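Local atomic coordinates of pantothenate kinase (PDB entry 3TQC), a protein that catalyses the ATP-dependent phosphorylation of (R)-pantothenate to 4'-phosphopantothenate, the first step of coenzyme A biosynthesis. Residues Gln44-Ile49 against Lys105-Arg110; Asp131-Ser136 against Met157-Arg162. All blocks are in the same frame, centred on the assembly; numbering follows the deposited sequence.

Contact 1 of 2, residues Gln44-Ile49 against Lys105-Arg110; sequences QGQIEI and KSTTSR. With ADP (adenosine-5'-diphosphate), chain D.
Q46 and T107 bring the two backbones nearest, with 7.2 Å between the CA of Q46 and the CA of T107. Q46 ends a loop and leads straight into the short helix 47-50, whereas 105-110 is the first part of helix 105-116. No hydrogen bond joins the two segments, and the Q46 side chain makes the direct contact by van der Waals packing. Bent at chi2 (60°), it lays its terminal amide over the helix surface between T107 and R110. NE2 of Q46 lies 3.8 Å from CG2 of T107, and OE1 of Q46 rests at 4.0 Å from CD of R110, against the aliphatic part of that side chain. The amide and guanidinium planes stand 58° apart, and beyond CD the arginine runs clear of the glutamine.

In this P-loop kinase the Walker A P-loop runs into the first turn of helix 105-116, which supplies K105 and S106 and holds the ADP phosphates. O2B of the beta-phosphate accepts hydrogen bonds from the backbone N of K105 and, at 2.7 Å, from NZ of K105, which also donates to the carbonyl of S100. The backbone N of S106 donates to O1B. On the alpha-phosphate, O1A is gripped twice by T107, through its N and through OG1 at 2.8 Å. With OG1 beside its own backbone N (chi1 -54°), the same rotation sets CG2 of T107 anti to that N, where it touches both NE2 of Q46 and, at 3.5 Å, N7 of the adenine. G104, A102 and R247 add further hydrogen bonds to the nucleotide. From the other segment I49 reaches the nucleoside: its CG2 lies 3.5 Å from the ribose O2', while its carbonyl O comes within 3.2 Å of adenine C2.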
ATOM      1  N   GLN B  44     -20.962  24.894  -6.009  1.00 41.52           N
ATOM      2  CA  GLN B  44     -20.817  26.362  -6.054  1.00 43.57           C
ATOM      3  C   GLN B  44     -19.404  26.824  -5.705  1.00 43.32           C
ATOM      4  O   GLN B  44     -18.846  26.413  -4.678  1.00 42.38           O
ATOM      5  CB  GLN B  44     -21.789  27.050  -5.088  1.00 45.09           C
ATOM      6  CG  GLN B  44     -23.152  27.306  -5.649  1.00 46.77           C
ATOM      7  CD  GLN B  44     -24.087  27.861  -4.607  1.00 49.35           C
ATOM      8  OE1 GLN B  44     -24.539  29.002  -4.702  1.00 52.11           O
ATOM      9  NE2 GLN B  44     -24.375  27.061  -3.590  1.00 49.98           N
ATOM     10  N   GLY B  45     -18.845  27.687  -6.557  1.00 44.54           N
ATOM     11  CA  GLY B  45     -17.478  28.183  -6.397  1.00 44.44           C
ATOM     12  C   GLY B  45     -16.466  27.338  -7.150  1.00 43.30           C
ATOM     13  O   GLY B  45     -15.388  27.820  -7.519  1.00 44.04           O
ATOM     14  N   GLN B  46     -16.829  26.081  -7.389  1.00 41.93           N
ATOM     15  CA  GLN B  46     -15.959  25.110  -8.021  1.00 40.29           C
ATOM     16  C   GLN B  46     -16.335  24.928  -9.495  1.00 39.86           C
ATOM     17  O   GLN B  46     -15.467  24.802 -10.345  1.00 38.48           O
ATOM     18  CB  GLN B  46     -16.073  23.785  -7.262  1.00 39.38           C
ATOM     19  CG  GLN B  46     -14.760  23.219  -6.817  1.00 39.53           C
ATOM     20  CD  GLN B  46     -14.001  24.154  -5.894  1.00 41.82           C
ATOM     21  OE1 GLN B  46     -14.566  24.746  -4.974  1.00 43.25           O
ATOM     22  NE2 GLN B  46     -12.708  24.299  -6.150  1.00 43.17           N
ATOM     23  N   ILE B  47     -17.636  24.913  -9.780  1.00 40.46           N
ATOM     24  CA  ILE B  47     -18.145  24.897 -11.157  1.00 41.18           C
ATOM     25  C   ILE B  47     -17.557  26.022 -12.006  1.00 41.50           C
ATOM     26  O   ILE B  47     -17.201  25.798 -13.156  1.00 41.26           O
ATOM     27  CB  ILE B  47     -19.704  24.938 -11.192  1.00 42.74           C
ATOM     28  CG1 ILE B  47     -20.253  23.523 -11.359  1.00 43.00           C
ATOM     29  CG2 ILE B  47     -20.233  25.807 -12.332  1.00 44.97           C
ATOM     30  CD1 ILE B  47     -21.766  23.450 -11.239  1.00 46.39           C
ATOM     31  N   GLU B  48     -17.431  27.217 -11.436  1.00 41.68           N
ATOM     32  CA  GLU B  48     -16.887  28.348 -12.175  1.00 42.72           C
ATOM     33  C   GLU B  48     -15.395  28.141 -12.495  1.00 40.59           C
ATOM     34  O   GLU B  48     -14.898  28.593 -13.522  1.00 41.47           O
ATOM     35  CB  GLU B  48     -17.119  29.646 -11.392  1.00 44.47           C
ATOM     36  CG  GLU B  48     -16.849  30.928 -12.162  1.00 48.26           C
ATOM     37  CD  GLU B  48     -17.567  31.003 -13.507  1.00 52.80           C
ATOM     38  OE1 GLU B  48     -18.793  31.287 -13.536  1.00 55.11           O
ATOM     39  OE2 GLU B  48     -16.886  30.805 -14.542  1.00 54.51           O
ATOM     40  N   ILE B  49     -14.686  27.438 -11.626  1.00 37.38           N
ATOM     41  CA  ILE B  49     -13.272  27.188 -11.845  1.00 35.30           C
ATOM     42  C   ILE B  49     -13.055  26.020 -12.817  1.00 33.05           C
ATOM     43  O   ILE B  49     -12.330  26.148 -13.792  1.00 33.16           O
ATOM     44  CB  ILE B  49     -12.551  26.943 -10.496  1.00 34.24           C
ATOM     45  CG1 ILE B  49     -12.653  28.216  -9.628  1.00 35.86           C
ATOM     46  CG2 ILE B  49     -11.094  26.546 -10.721  1.00 32.90           C
ATOM     47  CD1 ILE B  49     -12.078  28.074  -8.222  1.00 34.93           C
ATOM     48  N   LYS B 105      -5.002  19.573  -6.676  1.00 21.49           N
ATOM     49  CA  LYS B 105      -5.569  18.517  -5.844  1.00 21.56           C
ATOM     50  C   LYS B 105      -6.646  19.026  -4.860  1.00 22.17           C
ATOM     51  O   LYS B 105      -7.651  18.347  -4.620  1.00 21.89           O
ATOM     52  CB  LYS B 105      -4.475  17.649  -5.220  1.00 21.09           C
ATOM     53  CG  LYS B 105      -3.659  18.250  -4.204  1.00 21.37           C
ATOM     54  CD  LYS B 105      -2.339  17.485  -4.037  1.00 18.41           C
ATOM     55  CE  LYS B 105      -1.361  18.401  -3.357  1.00 18.20           C
ATOM     56  NZ  LYS B 105      -0.963  19.472  -4.277  1.00 14.94           N
ATOM     57  N   SER B 106      -6.485  20.239  -4.359  1.00 23.59           N
ATOM     58  CA  SER B 106      -7.517  20.861  -3.537  1.00 24.64           C
ATOM     59  C   SER B 106      -8.798  21.088  -4.344  1.00 24.58           C
ATOM     60  O   SER B 106      -9.906  20.884  -3.858  1.00 25.11           O
ATOM     61  CB  SER B 106      -7.019  22.199  -2.995  1.00 25.76           C
ATOM     62  OG  SER B 106      -8.085  23.111  -2.888  1.00 30.30           O
ATOM     63  N   THR B 107      -8.647  21.509  -5.585  1.00 24.58           N
ATOM     64  CA  THR B 107      -9.794  21.633  -6.470  1.00 24.60           C
ATOM     65  C   THR B 107     -10.443  20.272  -6.720  1.00 23.70           C
ATOM     66  O   THR B 107     -11.660  20.148  -6.687  1.00 24.48           O
ATOM     67  CB  THR B 107      -9.375  22.268  -7.796  1.00 25.37           C
ATOM     68  OG1 THR B 107      -8.690  23.511  -7.536  1.00 26.39           O
ATOM     69  CG2 THR B 107     -10.589  22.494  -8.700  1.00 24.17           C
ATOM     70  N   THR B 108      -9.628  19.250  -6.941  1.00 23.08           N
ATOM     71  CA  THR B 108     -10.130  17.906  -7.243  1.00 22.29           C
ATOM     72  C   THR B 108     -10.882  17.331  -6.042  1.00 22.20           C
ATOM     73  O   THR B 108     -11.970  16.756  -6.186  1.00 22.10           O
ATOM     74  CB  THR B 108      -8.987  16.953  -7.675  1.00 21.29           C
ATOM     75  OG1 THR B 108      -8.266  17.545  -8.743  1.00 21.03           O
ATOM     76  CG2 THR B 108      -9.514  15.617  -8.170  1.00 21.30           C
ATOM     77  N   SER B 109     -10.312  17.512  -4.859  1.00 21.54           N
ATOM     78  CA  SER B 109     -10.910  16.960  -3.653  1.00 21.56           C
ATOM     79  C   SER B 109     -12.258  17.619  -3.347  1.00 21.71           C
ATOM     80  O   SER B 109     -13.180  16.958  -2.912  1.00 21.52           O
ATOM     81  CB  SER B 109      -9.953  17.099  -2.462  1.00 21.07           C
ATOM     82  OG  SER B 109     -10.056  18.405  -1.916  1.00 25.99           O
ATOM     83  N   ARG B 110     -12.383  18.919  -3.586  1.00 22.44           N
ATOM     84  CA  ARG B 110     -13.648  19.588  -3.337  1.00 23.53           C
ATOM     85  C   ARG B 110     -14.717  19.145  -4.340  1.00 22.83           C
ATOM     86  O   ARG B 110     -15.891  19.014  -3.993  1.00 21.78           O
ATOM     87  CB  ARG B 110     -13.476  21.114  -3.326  1.00 25.35           C
ATOM     88  CG  ARG B 110     -12.665  21.582  -2.114  1.00 29.94           C
ATOM     89  CD  ARG B 110     -12.323  23.073  -2.150  1.00 37.79           C
ATOM     90  NE  ARG B 110     -11.022  23.335  -1.513  1.00 42.56           N
ATOM     91  CZ  ARG B 110     -10.559  24.540  -1.179  1.00 46.14           C
ATOM     92  NH1 ARG B 110     -11.275  25.644  -1.410  1.00 48.24           N
ATOM     93  NH2 ARG B 110      -9.363  24.640  -0.605  1.00 47.02           N
TER
HETATM   94  PB  ADP D 500      -3.223  22.280  -5.201  1.00 21.58           P
HETATM   95  O1B ADP D 500      -4.346  22.062  -4.238  1.00 18.50           O
HETATM   96  O2B ADP D 500      -2.671  21.001  -5.775  1.00 17.52           O
HETATM   97  O3B ADP D 500      -2.137  23.216  -4.721  1.00 21.98           O
HETATM   98  PA  ADP D 500      -5.225  23.850  -6.453  1.00 23.69           P
HETATM   99  O1A ADP D 500      -6.305  22.801  -6.338  1.00 26.21           O
HETATM  100  O2A ADP D 500      -5.156  25.000  -5.499  1.00 27.79           O
HETATM  101  O3A ADP D 500      -3.803  23.106  -6.450  1.00 22.31           O
HETATM  102  O5' ADP D 500      -5.278  24.465  -7.912  1.00 22.30           O
HETATM  103  C5' ADP D 500      -4.152  25.117  -8.472  1.00 23.60           C
HETATM  104  C4' ADP D 500      -4.623  26.232  -9.395  1.00 24.09           C
HETATM  105  O4' ADP D 500      -5.198  25.683 -10.576  1.00 23.68           O
HETATM  106  C3' ADP D 500      -5.708  27.078  -8.763  1.00 24.46           C
HETATM  107  O3' ADP D 500      -5.525  28.429  -9.187  1.00 25.19           O
HETATM  108  C2' ADP D 500      -7.007  26.512  -9.278  1.00 23.53           C
HETATM  109  O2' ADP D 500      -7.991  27.521  -9.425  1.00 25.70           O
HETATM  110  C1' ADP D 500      -6.607  25.946 -10.624  1.00 24.39           C
HETATM  111  N9  ADP D 500      -7.294  24.688 -10.981  1.00 23.91           N
HETATM  112  C8  ADP D 500      -7.175  23.523 -10.328  1.00 23.30           C
HETATM  113  N7  ADP D 500      -7.911  22.560 -10.928  1.00 23.27           N
HETATM  114  C5  ADP D 500      -8.504  23.127 -11.982  1.00 23.10           C
HETATM  115  C6  ADP D 500      -9.403  22.641 -13.024  1.00 23.92           C
HETATM  116  N6  ADP D 500      -9.794  21.342 -13.000  1.00 23.76           N
HETATM  117  N1  ADP D 500      -9.800  23.528 -13.954  1.00 26.18           N
HETATM  118  C2  ADP D 500      -9.403  24.820 -13.951  1.00 27.51           C
HETATM  119  N3  ADP D 500      -8.570  25.323 -13.015  1.00 27.76           N
HETATM  120  C4  ADP D 500      -8.099  24.524 -12.026  1.00 24.01           C

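Contact 2 of 2, residues Asp131-Ser136 against Met157-Arg162; sequences DGFLYS and MPSLLR
OG of S159 meets the ring of F133 at its edge, close to the ring plane, 3.5 Å from CD1 of F133. The same oxygen accepts a weak, bent hydrogen bond from NH2 of R162 at 2.9 Å (N-H...O angle 120°); the arginine folds back over its own helix, with the carbonyl O of S159 over one face of the guanidinium, offset toward the rim. A chi1 of 177° sets OG of S159 opposite the backbone N and carries it to the side of the helix where the phenyl ring sits.

L160 supplies the other half of the contact. Its CD1 stands over one face of the F133 ring in a CH-pi contact, 3.9 Å from the centroid and 16° off the ring normal, and the leucine and phenylalanine side chains run at about a right angle to each other. Nearer the backbone, CD1 of F133 is 3.5 Å from N of L160, which brings the ring right up to the helix main chain.

Within the P-loop kinase fold, 131-136 belongs to the connection leaving the edge strand 125-129 of the main sheet, and 157-162 opens helix 157-168. Just ahead of that helix, D156 accepts a bond from N of S159 through OD1 and is linked to F133 by a backbone hydrogen bond. I176 and P177 of strand 174-180 also touch the F133 side chain, so this buried ring joins the loop both to the helix and to the three-stranded antiparallel sheet. Farther along the loop, Y135 pairs through its backbone with S154.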
ATOM      1  N   ASP B 131      -1.754  19.629   4.556  1.00 25.72           N
ATOM      2  CA  ASP B 131      -1.198  20.938   4.930  1.00 27.00           C
ATOM      3  C   ASP B 131      -1.318  21.190   6.421  1.00 27.13           C
ATOM      4  O   ASP B 131      -0.430  21.784   7.046  1.00 27.69           O
ATOM      5  CB  ASP B 131      -1.950  22.093   4.232  1.00 28.04           C
ATOM      6  CG  ASP B 131      -1.943  21.993   2.711  1.00 30.69           C
ATOM      7  OD1 ASP B 131      -1.043  21.327   2.155  1.00 34.14           O
ATOM      8  OD2 ASP B 131      -2.853  22.593   2.074  1.00 34.82           O
ATOM      9  N   GLY B 132      -2.449  20.774   6.977  1.00 25.47           N
ATOM     10  CA  GLY B 132      -2.715  20.954   8.369  1.00 26.00           C
ATOM     11  C   GLY B 132      -1.717  20.291   9.288  1.00 25.80           C
ATOM     12  O   GLY B 132      -1.639  20.649  10.461  1.00 27.13           O
ATOM     13  N   PHE B 133      -0.956  19.338   8.770  1.00 24.51           N
ATOM     14  CA  PHE B 133       0.041  18.639   9.560  1.00 25.05           C
ATOM     15  C   PHE B 133       1.456  19.157   9.306  1.00 25.99           C
ATOM     16  O   PHE B 133       2.422  18.559   9.755  1.00 27.01           O
ATOM     17  CB  PHE B 133      -0.071  17.138   9.307  1.00 24.03           C
ATOM     18  CG  PHE B 133      -1.421  16.584   9.672  1.00 23.18           C
ATOM     19  CD1 PHE B 133      -1.654  16.060  10.944  1.00 22.57           C
ATOM     20  CD2 PHE B 133      -2.476  16.628   8.758  1.00 21.95           C
ATOM     21  CE1 PHE B 133      -2.904  15.550  11.287  1.00 21.70           C
ATOM     22  CE2 PHE B 133      -3.738  16.131   9.103  1.00 21.08           C
ATOM     23  CZ  PHE B 133      -3.942  15.591  10.380  1.00 20.71           C
ATOM     24  N   LEU B 134       1.574  20.286   8.608  1.00 26.16           N
ATOM     25  CA  LEU B 134       2.837  20.996   8.531  1.00 27.09           C
ATOM     26  C   LEU B 134       3.191  21.492   9.915  1.00 28.59           C
ATOM     27  O   LEU B 134       2.300  21.825  10.696  1.00 28.87           O
ATOM     28  CB  LEU B 134       2.738  22.195   7.585  1.00 27.10           C
ATOM     29  CG  LEU B 134       2.681  21.856   6.098  1.00 26.00           C
ATOM     30  CD1 LEU B 134       2.275  23.090   5.280  1.00 25.47           C
ATOM     31  CD2 LEU B 134       4.032  21.295   5.634  1.00 24.31           C
ATOM     32  N   TYR B 135       4.488  21.539  10.218  1.00 29.49           N
ATOM     33  CA  TYR B 135       4.965  22.222  11.413  1.00 31.21           C
ATOM     34  C   TYR B 135       4.710  23.718  11.237  1.00 31.75           C
ATOM     35  O   TYR B 135       4.741  24.232  10.120  1.00 31.41           O
ATOM     36  CB  TYR B 135       6.466  21.976  11.649  1.00 32.57           C
ATOM     37  CG  TYR B 135       6.853  20.551  12.044  1.00 33.78           C
ATOM     38  CD1 TYR B 135       6.351  19.959  13.201  1.00 34.67           C
ATOM     39  CD2 TYR B 135       7.754  19.814  11.273  1.00 34.94           C
ATOM     40  CE1 TYR B 135       6.712  18.662  13.566  1.00 35.12           C
ATOM     41  CE2 TYR B 135       8.123  18.517  11.631  1.00 35.41           C
ATOM     42  CZ  TYR B 135       7.604  17.949  12.779  1.00 35.43           C
ATOM     43  OH  TYR B 135       7.988  16.671  13.131  1.00 35.54           O
ATOM     44  N   SER B 136       4.458  24.415  12.335  1.00 32.74           N
ATOM     45  CA  SER B 136       4.282  25.856  12.293  1.00 34.26           C
ATOM     46  C   SER B 136       5.538  26.531  11.764  1.00 35.60           C
ATOM     47  O   SER B 136       6.628  25.949  11.786  1.00 35.64           O
ATOM     48  CB  SER B 136       4.016  26.386  13.692  1.00 35.79           C
ATOM     49  OG  SER B 136       5.118  26.085  14.517  1.00 37.07           O
ATOM     50  N   MET B 157       4.669  14.065  10.985  1.00 26.74           N
ATOM     51  CA  MET B 157       4.193  12.762  10.517  1.00 26.26           C
ATOM     52  C   MET B 157       3.537  11.947  11.621  1.00 25.66           C
ATOM     53  O   MET B 157       2.528  11.317  11.383  1.00 25.24           O
ATOM     54  CB  MET B 157       5.322  11.964   9.858  1.00 27.25           C
ATOM     55  CG  MET B 157       4.855  10.787   8.979  1.00 28.31           C
ATOM     56  SD  MET B 157       3.752  11.237   7.617  1.00 32.53           S
ATOM     57  CE  MET B 157       4.412  12.865   7.252  1.00 22.47           C
ATOM     58  N   PRO B 158       4.101  11.948  12.831  1.00 26.71           N
ATOM     59  CA  PRO B 158       3.406  11.170  13.852  1.00 26.87           C
ATOM     60  C   PRO B 158       1.967  11.657  14.063  1.00 26.34           C
ATOM     61  O   PRO B 158       1.076  10.858  14.321  1.00 25.44           O
ATOM     62  CB  PRO B 158       4.257  11.389  15.118  1.00 28.32           C
ATOM     63  CG  PRO B 158       5.603  11.822  14.621  1.00 29.36           C
ATOM     64  CD  PRO B 158       5.392  12.492  13.306  1.00 28.28           C
ATOM     65  N   SER B 159       1.751  12.961  13.937  1.00 26.66           N
ATOM     66  CA  SER B 159       0.417  13.522  14.093  1.00 26.65           C
ATOM     67  C   SER B 159      -0.522  13.106  12.943  1.00 25.11           C
ATOM     68  O   SER B 159      -1.697  12.777  13.163  1.00 25.04           O
ATOM     69  CB  SER B 159       0.491  15.039  14.214  1.00 27.31           C
ATOM     70  OG  SER B 159      -0.802  15.567  14.296  1.00 28.65           O
ATOM     71  N   LEU B 160      -0.013  13.114  11.719  1.00 23.78           N
ATOM     72  CA  LEU B 160      -0.825  12.689  10.607  1.00 22.59           C
ATOM     73  C   LEU B 160      -1.172  11.207  10.753  1.00 22.14           C
ATOM     74  O   LEU B 160      -2.310  10.830  10.539  1.00 21.20           O
ATOM     75  CB  LEU B 160      -0.115  12.950   9.279  1.00 22.52           C
ATOM     76  CG  LEU B 160      -0.748  12.444   7.977  1.00 20.09           C
ATOM     77  CD1 LEU B 160      -2.179  12.899   7.836  1.00 19.46           C
ATOM     78  CD2 LEU B 160       0.091  12.949   6.811  1.00 19.79           C
ATOM     79  N   LEU B 161      -0.201  10.368  11.118  1.00 22.60           N
ATOM     80  CA  LEU B 161      -0.471   8.925  11.203  1.00 21.95           C
ATOM     81  C   LEU B 161      -1.422   8.625  12.361  1.00 22.59           C
ATOM     82  O   LEU B 161      -2.229   7.716  12.282  1.00 21.97           O
ATOM     83  CB  LEU B 161       0.822   8.136  11.353  1.00 22.45           C
ATOM     84  CG  LEU B 161       1.761   8.240  10.144  1.00 22.92           C
ATOM     85  CD1 LEU B 161       3.112   7.546  10.437  1.00 23.29           C
ATOM     86  CD2 LEU B 161       1.111   7.651   8.907  1.00 21.90           C
ATOM     87  N   ARG B 162      -1.347   9.419  13.424  1.00 23.52           N
ATOM     88  CA  ARG B 162      -2.244   9.255  14.549  1.00 24.44           C
ATOM     89  C   ARG B 162      -3.694   9.560  14.150  1.00 23.24           C
ATOM     90  O   ARG B 162      -4.628   8.860  14.568  1.00 23.69           O
ATOM     91  CB  ARG B 162      -1.788  10.148  15.704  1.00 26.39           C
ATOM     92  CG  ARG B 162      -2.733  10.207  16.905  1.00 29.18           C
ATOM     93  CD  ARG B 162      -2.279  11.299  17.907  1.00 34.43           C
ATOM     94  NE  ARG B 162      -2.023  12.609  17.280  1.00 36.45           N
ATOM     95  CZ  ARG B 162      -2.960  13.459  16.847  1.00 37.89           C
ATOM     96  NH1 ARG B 162      -4.262  13.169  16.949  1.00 38.82           N
ATOM     97  NH2 ARG B 162      -2.595  14.614  16.301  1.00 38.68           N
TER

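Both segments of contact 1 precede those of contact 2 along the chain; the contact centres are 24 Å apart, one to each side of the middle of the molecule, and their nearest atoms remain about 6 Å apart without touching. The main mixed sheet ties them together. Strand 93-99 precedes helix 105-116 of contact 1, and the chain then runs through strand 125-129, at the sheet's edge, into the loop of contact 2. Contact 1 contributes I49, K105, S106 and T107 to the ADP pocket, whereas contact 2 packs that loop and helix 157-168 beside the small antiparallel sheet. The side chain of L160 lies about 12 Å from that of K105, beyond direct contact with the P-loop lysine.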